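Local coordinates for protein CDP-glucose-4,6-dehydratase (Yersinia pseudotuberculosis, PDB 1RKX) that catalyses the NAD-dependent dehydration of CDP-D-glucose to CDP-4-keto-6-deoxy-D-glucose, probably as an extended short-chain dehydrogenase/reductase with a Rossmann-type NAD-binding domain, at residues C[138-143]-C[299-304]; C[213-218]-C[278-283]. All blocks are in the same frame, centred on the assembly; numbering follows the deposited sequence.

Contact 1 (C[138-143]-C[299-304])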
loop_
_atom_site.group_PDB
_atom_site.type_symbol
_atom_site.label_atom_id
_atom_site.label_comp_id
_atom_site.label_asym_id
_atom_site.label_seq_id
_atom_site.Cartn_x
_atom_site.Cartn_y
_atom_site.Cartn_z
ATOM N N ASN C 138 0.797 -13.862 -0.941
ATOM C CA ASN C 138 2.137 -13.905 -1.503
ATOM C C ASN C 138 2.403 -12.926 -2.636
ATOM O O ASN C 138 1.849 -13.056 -3.729
ATOM C CB ASN C 138 2.463 -15.328 -1.965
ATOM C CG ASN C 138 3.954 -15.572 -2.063
ATOM O OD1 ASN C 138 4.667 -14.847 -2.755
ATOM N ND2 ASN C 138 4.436 -16.591 -1.361
ATOM N N LYS C 139 3.265 -11.952 -2.369
ATOM C CA LYS C 139 3.620 -10.946 -3.361
ATOM C C LYS C 139 4.794 -11.403 -4.225
ATOM O O LYS C 139 5.212 -10.695 -5.138
ATOM C CB LYS C 139 3.971 -9.628 -2.666
ATOM C CG LYS C 139 2.827 -9.020 -1.865
ATOM C CD LYS C 139 1.645 -8.704 -2.765
ATOM C CE LYS C 139 0.551 -7.966 -2.020
ATOM N NZ LYS C 139 -0.618 -7.703 -2.916
ATOM N N GLU C 140 5.324 -12.585 -3.932
ATOM C CA GLU C 140 6.443 -13.135 -4.690
ATOM C C GLU C 140 7.603 -12.151 -4.832
ATOM O O GLU C 140 8.098 -11.915 -5.935
ATOM C CB GLU C 140 5.971 -13.571 -6.080
ATOM C CG GLU C 140 5.096 -14.819 -6.091
ATOM C CD GLU C 140 5.871 -16.088 -5.771
ATOM O OE1 GLU C 140 6.356 -16.228 -4.629
ATOM O OE2 GLU C 140 5.997 -16.947 -6.669
ATOM N N TRP C 141 8.036 -11.574 -3.715
ATOM C CA TRP C 141 9.143 -10.630 -3.743
ATOM C C TRP C 141 10.225 -10.996 -2.732
ATOM O O TRP C 141 10.064 -11.920 -1.931
ATOM C CB TRP C 141 8.645 -9.196 -3.505
ATOM C CG TRP C 141 7.885 -8.991 -2.230
ATOM C CD1 TRP C 141 7.978 -9.737 -1.086
ATOM C CD2 TRP C 141 6.977 -7.921 -1.938
ATOM N NE1 TRP C 141 7.187 -9.193 -0.102
ATOM C CE2 TRP C 141 6.563 -8.078 -0.597
ATOM C CE3 TRP C 141 6.477 -6.840 -2.680
ATOM C CZ2 TRP C 141 5.672 -7.193 0.022
ATOM C CZ3 TRP C 141 5.592 -5.961 -2.068
ATOM C CH2 TRP C 141 5.200 -6.142 -0.725
ATOM N N ILE C 142 11.317 -10.246 -2.761
ATOM C CA ILE C 142 12.460 -10.500 -1.896
ATOM C C ILE C 142 12.348 -9.990 -0.462
ATOM O O ILE C 142 13.227 -10.243 0.357
ATOM C CB ILE C 142 13.732 -9.885 -2.519
ATOM C CG1 ILE C 142 13.884 -10.363 -3.963
ATOM C CG2 ILE C 142 14.953 -10.288 -1.721
ATOM C CD1 ILE C 142 15.098 -9.793 -4.669
ATOM N N TRP C 143 11.272 -9.288 -0.145
ATOM C CA TRP C 143 11.128 -8.722 1.188
ATOM C C TRP C 143 10.349 -9.530 2.224
ATOM O O TRP C 143 9.400 -10.236 1.895
ATOM C CB TRP C 143 10.512 -7.329 1.070
ATOM C CG TRP C 143 11.375 -6.371 0.296
ATOM C CD1 TRP C 143 12.631 -5.955 0.628
ATOM C CD2 TRP C 143 11.040 -5.699 -0.922
ATOM N NE1 TRP C 143 13.098 -5.062 -0.304
ATOM C CE2 TRP C 143 12.143 -4.885 -1.268
ATOM C CE3 TRP C 143 9.915 -5.705 -1.759
ATOM C CZ2 TRP C 143 12.155 -4.082 -2.415
ATOM C CZ3 TRP C 143 9.927 -4.906 -2.899
ATOM C CH2 TRP C 143 11.041 -4.105 -3.214
ATOM N N GLU C 299 15.161 -20.387 -7.679
ATOM C CA GLU C 299 14.123 -19.465 -7.234
ATOM C C GLU C 299 14.721 -18.077 -7.030
ATOM O O GLU C 299 15.775 -17.931 -6.410
ATOM C CB GLU C 299 13.507 -19.957 -5.924
ATOM C CG GLU C 299 13.026 -21.397 -5.967
ATOM C CD GLU C 299 12.405 -21.842 -4.658
ATOM O OE1 GLU C 299 13.073 -21.724 -3.609
ATOM O OE2 GLU C 299 11.249 -22.313 -4.677
ATOM N N ALA C 300 14.049 -17.059 -7.554
ATOM C CA ALA C 300 14.523 -15.686 -7.421
ATOM C C ALA C 300 14.350 -15.180 -5.992
ATOM O O ALA C 300 15.073 -14.288 -5.541
ATOM C CB ALA C 300 13.770 -14.778 -8.389
ATOM N N HIS C 301 13.395 -15.759 -5.277
ATOM C CA HIS C 301 13.128 -15.341 -3.907
ATOM C C HIS C 301 12.501 -16.457 -3.086
ATOM O O HIS C 301 12.047 -17.467 -3.622
ATOM C CB HIS C 301 12.173 -14.151 -3.914
ATOM C CG HIS C 301 10.887 -14.433 -4.625
ATOM N ND1 HIS C 301 10.772 -14.383 -5.998
ATOM C CD2 HIS C 301 9.683 -14.839 -4.161
ATOM C CE1 HIS C 301 9.551 -14.749 -6.349
ATOM N NE2 HIS C 301 8.871 -15.032 -5.253
ATOM N N TYR C 302 12.475 -16.250 -1.775
ATOM C CA TYR C 302 11.884 -17.203 -0.848
ATOM C C TYR C 302 11.106 -16.419 0.206
ATOM O O TYR C 302 11.473 -15.299 0.559
ATOM C CB TYR C 302 12.974 -18.056 -0.189
ATOM C CG TYR C 302 14.089 -17.259 0.445
ATOM C CD1 TYR C 302 14.004 -16.829 1.769
ATOM C CD2 TYR C 302 15.232 -16.926 -0.286
ATOM C CE1 TYR C 302 15.035 -16.089 2.353
ATOM C CE2 TYR C 302 16.264 -16.184 0.287
ATOM C CZ TYR C 302 16.159 -15.772 1.606
ATOM O OH TYR C 302 17.179 -15.048 2.176
ATOM N N LEU C 303 10.023 -17.015 0.684
ATOM C CA LEU C 303 9.148 -16.413 1.691
ATOM C C LEU C 303 9.874 -16.207 3.015
ATOM O O LEU C 303 10.457 -17.141 3.559
ATOM C CB LEU C 303 7.933 -17.325 1.908
ATOM C CG LEU C 303 6.707 -16.872 2.713
ATOM C CD1 LEU C 303 7.103 -16.464 4.124
ATOM C CD2 LEU C 303 6.030 -15.726 1.993
ATOM N N LYS C 304 9.842 -14.981 3.527
ATOM C CA LYS C 304 10.472 -14.678 4.808
ATOM C C LYS C 304 9.662 -13.620 5.542
ATOM O O LYS C 304 8.803 -12.962 4.953
ATOM C CB LYS C 304 11.922 -14.212 4.623
ATOM C CG LYS C 304 12.086 -12.875 3.954
ATOM C CD LYS C 304 13.561 -12.503 3.867
ATOM C CE LYS C 304 13.739 -11.141 3.221
ATOM N NZ LYS C 304 15.160 -10.729 3.178
HETATM O O HOH W 1 13.875 -13.452 -0.136
HETATM O O HOH W 2 9.196 -12.873 1.303
#

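Contact 2 (C[213-218]-C[278-283])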
loop_
_atom_site.group_PDB
_atom_site.type_symbol
_atom_site.label_atom_id
_atom_site.label_comp_id
_atom_site.label_asym_id
_atom_site.label_seq_id
_atom_site.Cartn_x
_atom_site.Cartn_y
_atom_site.Cartn_z
ATOM N N ARG C 213 17.158 -39.581 7.976
ATOM C CA ARG C 213 16.748 -40.923 7.574
ATOM C C ARG C 213 17.826 -41.551 6.697
ATOM O O ARG C 213 18.061 -42.761 6.749
ATOM C CB ARG C 213 15.424 -40.883 6.799
ATOM C CG ARG C 213 14.201 -40.526 7.630
ATOM C CD ARG C 213 12.923 -40.831 6.855
ATOM N NE ARG C 213 11.708 -40.516 7.604
ATOM C CZ ARG C 213 11.160 -39.305 7.689
ATOM N NH1 ARG C 213 11.711 -38.270 7.067
ATOM N NH2 ARG C 213 10.053 -39.129 8.398
ATOM N N ALA C 214 18.473 -40.725 5.883
ATOM C CA ALA C 214 19.534 -41.205 5.007
ATOM C C ALA C 214 20.740 -41.599 5.857
ATOM O O ALA C 214 21.279 -42.698 5.712
ATOM C CB ALA C 214 19.925 -40.118 4.012
ATOM N N PHE C 215 21.159 -40.691 6.736
ATOM C CA PHE C 215 22.296 -40.939 7.618
ATOM C C PHE C 215 22.009 -42.197 8.425
ATOM O O PHE C 215 22.872 -43.056 8.612
ATOM C CB PHE C 215 22.494 -39.760 8.578
ATOM C CG PHE C 215 23.034 -38.515 7.926
ATOM C CD1 PHE C 215 23.249 -37.367 8.680
ATOM C CD2 PHE C 215 23.348 -38.491 6.569
ATOM C CE1 PHE C 215 23.771 -36.212 8.097
ATOM C CE2 PHE C 215 23.870 -37.341 5.975
ATOM C CZ PHE C 215 24.082 -36.202 6.742
ATOM N N GLU C 216 20.771 -42.278 8.892
ATOM C CA GLU C 216 20.274 -43.387 9.690
ATOM C C GLU C 216 20.570 -44.732 9.032
ATOM O O GLU C 216 21.051 -45.659 9.683
ATOM C CB GLU C 216 18.770 -43.219 9.860
ATOM C CG GLU C 216 18.208 -43.690 11.167
ATOM C CD GLU C 216 16.765 -43.275 11.321
ATOM O OE1 GLU C 216 15.925 -43.747 10.527
ATOM O OE2 GLU C 216 16.472 -42.469 12.224
ATOM N N GLN C 217 20.275 -44.832 7.741
ATOM C CA GLN C 217 20.492 -46.066 6.999
ATOM C C GLN C 217 21.809 -46.067 6.235
ATOM O O GLN C 217 21.999 -46.861 5.315
ATOM C CB GLN C 217 19.339 -46.295 6.021
ATOM C CG GLN C 217 17.978 -46.410 6.686
ATOM C CD GLN C 217 16.860 -46.669 5.693
ATOM O OE1 GLN C 217 15.696 -46.803 6.074
ATOM N NE2 GLN C 217 17.206 -46.739 4.409
ATOM N N SER C 218 22.719 -45.178 6.621
ATOM C CA SER C 218 24.014 -45.083 5.961
ATOM C C SER C 218 23.836 -44.977 4.452
ATOM O O SER C 218 24.669 -45.452 3.682
ATOM C CB SER C 218 24.875 -46.302 6.297
ATOM O OG SER C 218 25.163 -46.352 7.683
ATOM N N GLN C 278 27.057 -29.421 6.324
ATOM C CA GLN C 278 27.279 -29.206 7.747
ATOM C C GLN C 278 26.803 -30.405 8.556
ATOM O O GLN C 278 27.454 -30.811 9.521
ATOM C CB GLN C 278 26.543 -27.955 8.223
ATOM C CG GLN C 278 26.923 -26.686 7.486
ATOM C CD GLN C 278 26.231 -25.457 8.052
ATOM O OE1 GLN C 278 26.209 -24.399 7.423
ATOM N NE2 GLN C 278 25.668 -25.593 9.249
ATOM N N MET C 279 25.665 -30.969 8.167
ATOM C CA MET C 279 25.124 -32.121 8.876
ATOM C C MET C 279 25.986 -33.357 8.655
ATOM O O MET C 279 26.106 -34.204 9.540
ATOM C CB MET C 279 23.684 -32.389 8.438
ATOM C CG MET C 279 22.703 -31.348 8.948
ATOM S SD MET C 279 21.000 -31.724 8.523
ATOM C CE MET C 279 20.608 -33.000 9.748
ATOM N N VAL C 280 26.582 -33.459 7.472
ATOM C CA VAL C 280 27.458 -34.584 7.163
ATOM C C VAL C 280 28.668 -34.520 8.089
ATOM O O VAL C 280 29.144 -35.544 8.580
ATOM C CB VAL C 280 27.946 -34.532 5.695
ATOM C CG1 VAL C 280 29.141 -35.456 5.504
ATOM C CG2 VAL C 280 26.822 -34.952 4.763
ATOM N N LYS C 281 29.151 -33.306 8.327
ATOM C CA LYS C 281 30.304 -33.086 9.188
ATOM C C LYS C 281 29.966 -33.365 10.646
ATOM O O LYS C 281 30.782 -33.910 11.388
ATOM C CB LYS C 281 30.802 -31.647 9.044
ATOM C CG LYS C 281 31.221 -31.280 7.631
ATOM C CD LYS C 281 31.682 -29.834 7.543
ATOM C CE LYS C 281 32.052 -29.462 6.115
ATOM N NZ LYS C 281 32.480 -28.040 6.006
ATOM N N TYR C 282 28.762 -32.987 11.057
ATOM C CA TYR C 282 28.337 -33.209 12.432
ATOM C C TYR C 282 28.036 -34.679 12.674
ATOM O O TYR C 282 28.214 -35.182 13.785
ATOM C CB TYR C 282 27.098 -32.369 12.745
ATOM C CG TYR C 282 27.361 -30.883 12.774
ATOM C CD1 TYR C 282 26.309 -29.970 12.763
ATOM C CD2 TYR C 282 28.665 -30.385 12.821
ATOM C CE1 TYR C 282 26.547 -28.598 12.796
ATOM C CE2 TYR C 282 28.913 -29.018 12.855
ATOM C CZ TYR C 282 27.851 -28.130 12.841
ATOM O OH TYR C 282 28.092 -26.777 12.860
ATOM N N TRP C 283 27.586 -35.367 11.630
ATOM C CA TRP C 283 27.256 -36.777 11.744
ATOM C C TRP C 283 28.502 -37.648 11.726
ATOM O O TRP C 283 28.703 -38.472 12.616
ATOM C CB TRP C 283 26.318 -37.197 10.612
ATOM C CG TRP C 283 25.781 -38.581 10.788
ATOM C CD1 TRP C 283 26.365 -39.749 10.387
ATOM C CD2 TRP C 283 24.569 -38.948 11.458
ATOM N NE1 TRP C 283 25.591 -40.821 10.765
ATOM C CE2 TRP C 283 24.483 -40.358 11.425
ATOM C CE3 TRP C 283 23.546 -38.221 12.085
ATOM C CZ2 TRP C 283 23.415 -41.057 11.995
ATOM C CZ3 TRP C 283 22.484 -38.917 12.653
ATOM C CH2 TRP C 283 22.428 -40.322 12.604
#

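Contact 1 (C[138-143]-C[299-304])
His301 NE2 gives its proton to Glu140 OE1 across 2.9 Å, the one direct hydrogen bond between the two segments. The carboxylate lies at the edge of the imidazole, close to the ring plane, yet the ring meets OE1 from above the carboxylate plane, the two planes standing 82° apart. A bend at chi2 (-71°) folds the Glu140 chain back, while the backbone of Glu140 and Trp141 runs over one ring face, with Glu140 O 3.2 Å above the plane, offset toward the rim. An Asx turn shapes this corner: Asn138 OD1 accepts from Glu140 N at 2.6 Å. Both segments are loops without regular structure, one following strand 126-130 of the parallel Rossmann sheet, the other leading to helix 308-314. Lys304 suits its place by length: extended beyond CG, it brings CE to 3.0 Å from Ile142 O, and its ammonium forms a salt bridge with Asp266, which also accepts from Tyr302 OH, and a hydrogen bond with Ser308 of the second subunit. Water 2 lies between the backbones, 2.7 Å from Trp143 O, to which it probably donates, and accepts from Lys304 N. The Leu303 methyl CD2 packs against Asn138 ND2 at 3.8 Å.

Contact 2 (C[213-218]-C[278-283])
Phe215 is the bump that fills this contact, its side chain reaching from helix 207-216 to the last turn of helix 272-283, where Met279, Val280 and Trp283 form the hollow. CG stands beside the backbone N (chi1 -72°), on a CB that already points at helix 272-283, which starts the ring toward that helix. The far end of the ring, CE1 and CZ, enters between side chains and backbone: CE1 comes 3.4 Å from Met279 O and 3.8 Å from Met279 CB, while CZ touches Val280 CG2 at 3.6 Å. A flat phenyl fits between the Met279 carbonyl, the Val280 methyl and the indole. Trp283 in turn reaches back toward helix 207-216. Its side chain slides past that of Phe215 in the opposite direction, and its indole lies against the base of the phenylalanine: Phe215 CB sits over the face, 3.6 Å from the centroid of the six-membered ring, a CH-pi contact. The two aromatic rings meet obliquely, planes at 49°, with Phe215 CD1 3.5 Å from Trp283 CD2. This is helix-to-helix packing near two C-terminal ends; helix 207-216 closes in a Schellman motif whose C-prime residue, Ser218, has positive phi. Ala287 adds to the wall around Phe215 and Val280. Met279 also packs on Val208, Ile211 and Leu212 of helix 207-216, and Trp283 receives a cation-pi contact from Lys334 of helix 322-338, whose His333 is hydrogen-bonded to Glu216.

How the contacts relate
Contacts 1 and 2 are separate, their centres 30 Å apart and their nearest atoms about 14 Å apart. In sequence, both segments of contact 2 fall between 138-143 and 299-304, so the chain leaves contact 1, builds the helix pair and returns. Contact 1 joins two loops by polar and water-mediated links beside another subunit, whereas contact 2 is apolar packing of two helices that no other chain touches. Contact 1 comes fairly close to the cofactor: the Leu303 side chain is about 9 Å from bound NAD and about 11 Å from that of Lys161. In contact 2, the Met279 side chain is about 12 Å from that of Phe20, another NAD-binding residue.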